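Side-chain contacts in sulfate adenylyltransferase (Allochromatium vinosum, PDB 4DNX), which catalyses the transfer of an adenylyl group from ATP to sulfate, giving adenosine 5'-phosphosulfate and diphosphate in dissimilatory sulfur metabolism: residues M128-M131 with T132-Y136; I247-M250 with A251-F255. All blocks are in the same frame, centred on the assembly; numbering follows the deposited sequence.

Contact 1: M128-M131 with T132-Y136; sequences MALM and TEQVY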
loop_
_atom_site.group_PDB
_atom_site.type_symbol
_atom_site.label_atom_id
_atom_site.label_comp_id
_atom_site.label_asym_id
_atom_site.label_seq_id
_atom_site.Cartn_x
_atom_site.Cartn_y
_atom_site.Cartn_z
ATOM N N MET A 128 23.759 -9.343 -28.676
ATOM C CA MET A 128 22.575 -8.467 -28.603
ATOM C C MET A 128 21.527 -8.890 -29.603
ATOM O O MET A 128 20.345 -8.987 -29.228
ATOM C CB MET A 128 22.892 -6.981 -28.815
ATOM C CG MET A 128 23.505 -6.305 -27.610
ATOM S SD MET A 128 22.495 -6.258 -26.093
ATOM C CE MET A 128 21.224 -5.063 -26.465
ATOM N N ALA A 129 21.954 -9.146 -30.831
ATOM C CA ALA A 129 21.039 -9.581 -31.913
ATOM C C ALA A 129 20.367 -10.903 -31.558
ATOM O O ALA A 129 19.171 -11.081 -31.851
ATOM C CB ALA A 129 21.759 -9.685 -33.266
ATOM N N LEU A 130 21.134 -11.829 -30.970
ATOM C CA LEU A 130 20.585 -13.137 -30.600
ATOM C C LEU A 130 19.497 -12.937 -29.535
ATOM O O LEU A 130 18.369 -13.449 -29.664
ATOM C CB LEU A 130 21.685 -14.080 -30.086
ATOM C CG LEU A 130 21.296 -15.493 -29.616
ATOM C CD1 LEU A 130 20.480 -16.214 -30.661
ATOM C CD2 LEU A 130 22.553 -16.304 -29.291
ATOM N N MET A 131 19.808 -12.148 -28.503
ATOM C CA MET A 131 18.831 -11.928 -27.404
ATOM C C MET A 131 17.589 -11.164 -27.924
ATOM O O MET A 131 16.471 -11.502 -27.562
ATOM C CB MET A 131 19.469 -11.178 -26.206
ATOM C CG MET A 131 20.487 -12.030 -25.407
ATOM S SD MET A 131 21.055 -11.322 -23.895
ATOM C CE MET A 131 22.182 -10.033 -24.511
ATOM N N THR A 132 17.802 -10.160 -28.790
ATOM C CA THR A 132 16.721 -9.358 -29.372
ATOM C C THR A 132 15.749 -10.225 -30.193
ATOM O O THR A 132 14.537 -10.194 -29.928
ATOM C CB THR A 132 17.309 -8.253 -30.296
ATOM O OG1 THR A 132 18.042 -7.340 -29.477
ATOM C CG2 THR A 132 16.216 -7.498 -31.003
ATOM N N GLU A 133 16.276 -10.998 -31.132
ATOM C CA GLU A 133 15.440 -11.852 -31.975
ATOM C C GLU A 133 14.661 -12.896 -31.135
ATOM O O GLU A 133 13.480 -13.153 -31.394
ATOM C CB GLU A 133 16.278 -12.529 -33.063
ATOM C CG GLU A 133 15.407 -13.260 -34.057
ATOM C CD GLU A 133 15.026 -14.644 -33.552
ATOM O OE1 GLU A 133 13.899 -15.128 -33.856
ATOM O OE2 GLU A 133 15.862 -15.243 -32.833
ATOM N N GLN A 134 15.305 -13.465 -30.128
ATOM C CA GLN A 134 14.661 -14.492 -29.285
ATOM C C GLN A 134 13.569 -13.929 -28.353
ATOM O O GLN A 134 12.478 -14.525 -28.205
ATOM C CB GLN A 134 15.719 -15.268 -28.480
ATOM C CG GLN A 134 16.621 -16.137 -29.352
ATOM C CD GLN A 134 15.890 -17.357 -29.865
ATOM O OE1 GLN A 134 15.628 -18.294 -29.117
ATOM N NE2 GLN A 134 15.528 -17.339 -31.122
ATOM N N VAL A 135 13.839 -12.785 -27.731
ATOM C CA VAL A 135 12.862 -12.197 -26.779
ATOM C C VAL A 135 11.676 -11.543 -27.498
ATOM O O VAL A 135 10.510 -11.754 -27.119
ATOM C CB VAL A 135 13.521 -11.195 -25.838
ATOM C CG1 VAL A 135 12.467 -10.458 -24.992
ATOM C CG2 VAL A 135 14.508 -11.914 -24.895
ATOM N N TYR A 136 11.972 -10.755 -28.528
ATOM C CA TYR A 136 10.954 -9.920 -29.193
ATOM C C TYR A 136 10.363 -10.533 -30.463
ATOM O O TYR A 136 9.392 -10.003 -31.014
ATOM C CB TYR A 136 11.525 -8.505 -29.469
ATOM C CG TYR A 136 11.972 -7.814 -28.189
ATOM C CD1 TYR A 136 11.066 -7.130 -27.365
ATOM C CD2 TYR A 136 13.305 -7.880 -27.785
ATOM C CE1 TYR A 136 11.480 -6.516 -26.154
ATOM C CE2 TYR A 136 13.734 -7.253 -26.588
ATOM C CZ TYR A 136 12.838 -6.573 -25.792
ATOM O OH TYR A 136 13.254 -5.977 -24.613
#

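Contact 2: I247-M250 with A251-F255; sequences IRTM and AELYF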
loop_
_atom_site.group_PDB
_atom_site.type_symbol
_atom_site.label_atom_id
_atom_site.label_comp_id
_atom_site.label_asym_id
_atom_site.label_seq_id
_atom_site.Cartn_x
_atom_site.Cartn_y
_atom_site.Cartn_z
ATOM N N ILE A 247 -12.997 2.004 -11.960
ATOM C CA ILE A 247 -12.794 0.574 -11.683
ATOM C C ILE A 247 -13.419 0.230 -10.336
ATOM O O ILE A 247 -14.094 -0.817 -10.199
ATOM C CB ILE A 247 -11.288 0.164 -11.756
ATOM C CG1 ILE A 247 -10.865 0.213 -13.242
ATOM C CG2 ILE A 247 -11.046 -1.303 -11.206
ATOM C CD1 ILE A 247 -9.438 -0.031 -13.488
ATOM N N ARG A 248 -13.214 1.113 -9.350
ATOM C CA ARG A 248 -13.736 0.839 -7.988
ATOM C C ARG A 248 -15.244 0.906 -7.962
ATOM O O ARG A 248 -15.893 0.131 -7.237
ATOM C CB ARG A 248 -13.166 1.798 -6.962
ATOM C CG ARG A 248 -11.707 1.495 -6.662
ATOM C CD ARG A 248 -11.253 2.468 -5.584
ATOM N NE ARG A 248 -9.790 2.580 -5.453
ATOM C CZ ARG A 248 -9.006 1.678 -4.859
ATOM N NH1 ARG A 248 -9.506 0.544 -4.370
ATOM N NH2 ARG A 248 -7.700 1.917 -4.750
ATOM N N THR A 249 -15.815 1.812 -8.762
ATOM C CA THR A 249 -17.284 1.911 -8.824
ATOM C C THR A 249 -17.899 0.660 -9.464
ATOM O O THR A 249 -18.954 0.185 -9.019
ATOM C CB THR A 249 -17.724 3.191 -9.569
ATOM O OG1 THR A 249 -17.219 4.323 -8.866
ATOM C CG2 THR A 249 -19.261 3.316 -9.614
ATOM N N MET A 250 -17.277 0.166 -10.528
ATOM C CA MET A 250 -17.705 -1.084 -11.160
ATOM C C MET A 250 -17.657 -2.219 -10.127
ATOM O O MET A 250 -18.625 -2.977 -9.955
ATOM C CB MET A 250 -16.826 -1.400 -12.373
ATOM C CG MET A 250 -17.015 -2.832 -12.868
ATOM S SD MET A 250 -15.658 -3.423 -13.884
ATOM C CE MET A 250 -14.481 -3.730 -12.535
ATOM N N ALA A 251 -16.550 -2.308 -9.414
ATOM C CA ALA A 251 -16.357 -3.390 -8.430
ATOM C C ALA A 251 -17.435 -3.386 -7.345
ATOM O O ALA A 251 -18.030 -4.432 -6.995
ATOM C CB ALA A 251 -14.934 -3.265 -7.824
ATOM N N GLU A 252 -17.700 -2.205 -6.807
ATOM C CA GLU A 252 -18.644 -2.043 -5.688
ATOM C C GLU A 252 -20.079 -2.308 -6.058
ATOM O O GLU A 252 -20.821 -2.908 -5.266
ATOM C CB GLU A 252 -18.507 -0.644 -5.096
ATOM C CG GLU A 252 -17.538 -0.636 -3.919
ATOM C CD GLU A 252 -16.124 -0.232 -4.302
ATOM O OE1 GLU A 252 -15.822 0.970 -4.119
ATOM O OE2 GLU A 252 -15.316 -1.094 -4.762
ATOM N N LEU A 253 -20.485 -1.861 -7.247
ATOM C CA LEU A 253 -21.899 -1.877 -7.606
ATOM C C LEU A 253 -22.329 -3.126 -8.408
ATOM O O LEU A 253 -23.507 -3.513 -8.372
ATOM C CB LEU A 253 -22.286 -0.603 -8.383
ATOM C CG LEU A 253 -22.104 0.752 -7.671
ATOM C CD1 LEU A 253 -22.532 1.897 -8.578
ATOM C CD2 LEU A 253 -22.885 0.824 -6.323
ATOM N N TYR A 254 -21.395 -3.760 -9.115
ATOM C CA TYR A 254 -21.760 -4.803 -10.079
ATOM C C TYR A 254 -21.135 -6.183 -9.786
ATOM O O TYR A 254 -21.423 -7.173 -10.480
ATOM C CB TYR A 254 -21.491 -4.322 -11.512
ATOM C CG TYR A 254 -22.387 -3.148 -11.914
ATOM C CD1 TYR A 254 -23.700 -3.375 -12.360
ATOM C CD2 TYR A 254 -21.965 -1.839 -11.770
ATOM C CE1 TYR A 254 -24.532 -2.318 -12.725
ATOM C CE2 TYR A 254 -22.775 -0.769 -12.108
ATOM C CZ TYR A 254 -24.061 -1.012 -12.583
ATOM O OH TYR A 254 -24.887 0.030 -12.935
ATOM N N PHE A 255 -20.266 -6.257 -8.780
ATOM C CA PHE A 255 -19.761 -7.566 -8.366
ATOM C C PHE A 255 -20.310 -7.946 -6.991
ATOM O O PHE A 255 -20.628 -7.058 -6.209
ATOM C CB PHE A 255 -18.237 -7.533 -8.295
ATOM C CG PHE A 255 -17.557 -7.659 -9.647
ATOM C CD1 PHE A 255 -17.511 -6.557 -10.544
ATOM C CD2 PHE A 255 -16.916 -8.856 -10.011
ATOM C CE1 PHE A 255 -16.848 -6.685 -11.794
ATOM C CE2 PHE A 255 -16.230 -8.986 -11.260
ATOM C CZ PHE A 255 -16.204 -7.890 -12.149
#

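Contact 1: M128-M131 with T132-Y136
Met128, Ala129, Leu130 and Met131 each present a carbonyl to the residue four positions on, so that the amides of Thr132, Glu133, Gln134 and Val135 continue the alpha-helical hydrogen-bond ladder of helix 125-136. Met128 O is gripped twice by the same residue: Thr132 N lies 2.8 Å from it, and Thr132 OG1 donates a second bond to it of the same length. The hydroxyl reaches the oxygen from well above the carbonyl plane, 45° out of it, whereas the amide is only slightly tilted. This is possible because OG1 stands beside the backbone N and opposite the carbonyl carbon (chi1 -66°), turning the hydroxyl back along the helix. OG1 is also bonded to Asn150 ND2, beside helix 144-149. With an alanine in place of Thr132, Met128 O is likely to lose its second donor and Asn150 its hydroxyl mate. On another flank, Leu130 and Gln134 run side by side in the same direction, with Leu130 CD1 4.1 Å from Gln134 CG. Gln134 bends at chi2 (-73°), which brings its amide round to Glu133; NE2 donates to the syn lone pair of Glu133 OE2 at 2.7 Å, nearly in the plane of the amide. One turn on from Met131, Val135 CG2 lies 3.3 Å from Met131 O, while Val135 CG1 sits 3.7 Å above the plane of the Tyr136 ring, over its centre. Met131 itself is turned to helix 61-70, packing on Ala64, Leu65 and Ala68. The chemistry is thus divided: a buried threonine hydroxyl spends its proton inside the helix and still accepts from a neighbouring amide, while the amide-carboxylate pair on the partly exposed flank is likely to steady both polar side chains.

Contact 2: I247-M250 with A251-F255
Ala251 takes up Ile247 O through its amide, in the i to i+4 pattern of helix 240-254, and Ala251 CB lies 3.5 Å from Ile247 O and packs on Val260 of strand 260-266. Glu252 N bonds to Arg248 O. The carboxylate of Glu252 is folded back over that carbonyl, but two acceptors meet there and its exact placement is doubtful. Arg248 extends away from it to form a salt bridge with Glu182 of the second subunit. Leu253 runs alongside Thr249, its CD1 3.7 Å from Thr249 CG2; Thr249 OG1 turns back to Ala245 O. Tyr254 N closes the next helical bond, 3.0 Å to Met250 O, which also lies at the edge of the tyrosine ring and in its plane, and Tyr254 OH bonds to Glu382 of helix 381-393. Phe255, the first residue to leave helical geometry, meets the Met250 side chain at an angle: CE1 is 3.9 Å from Met250 CE, and the sulfur SD lies 5.4 Å from the ring centroid, 78° off its normal. Met250 has CG opposite its backbone N (chi1 167°), sending the thioether forward to the ring edge. This edge-on Met-aromatic contact lies at the C-terminal end of the helix in the beta-alpha-beta unit of strand 223-230, helix 240-254 and strand 260-266, part of the Rossmann-like fold.

In the fold
Starting from the N terminus, the chain reaches contact 1 in the PUA-like region, where it falls within helix 125-136, between strand 119-122 and helix 144-149. Contact 2 follows in the ATP-sulfurylase region, at the end of helix 240-254. Contact 1 lies wholly within one helix, whereas contact 2 runs off the C-terminal end of its helix at Phe255; neither closes a long loop, and they come in series without nesting or crossing. The centres of contact 1 and contact 2 are about 42 Å apart, on opposite sides of the chain's centre. Contact 1 faces helices 61-70 and 144-149; contact 2 faces strand 260-266, helices 206-219 and 381-393, and the second subunit.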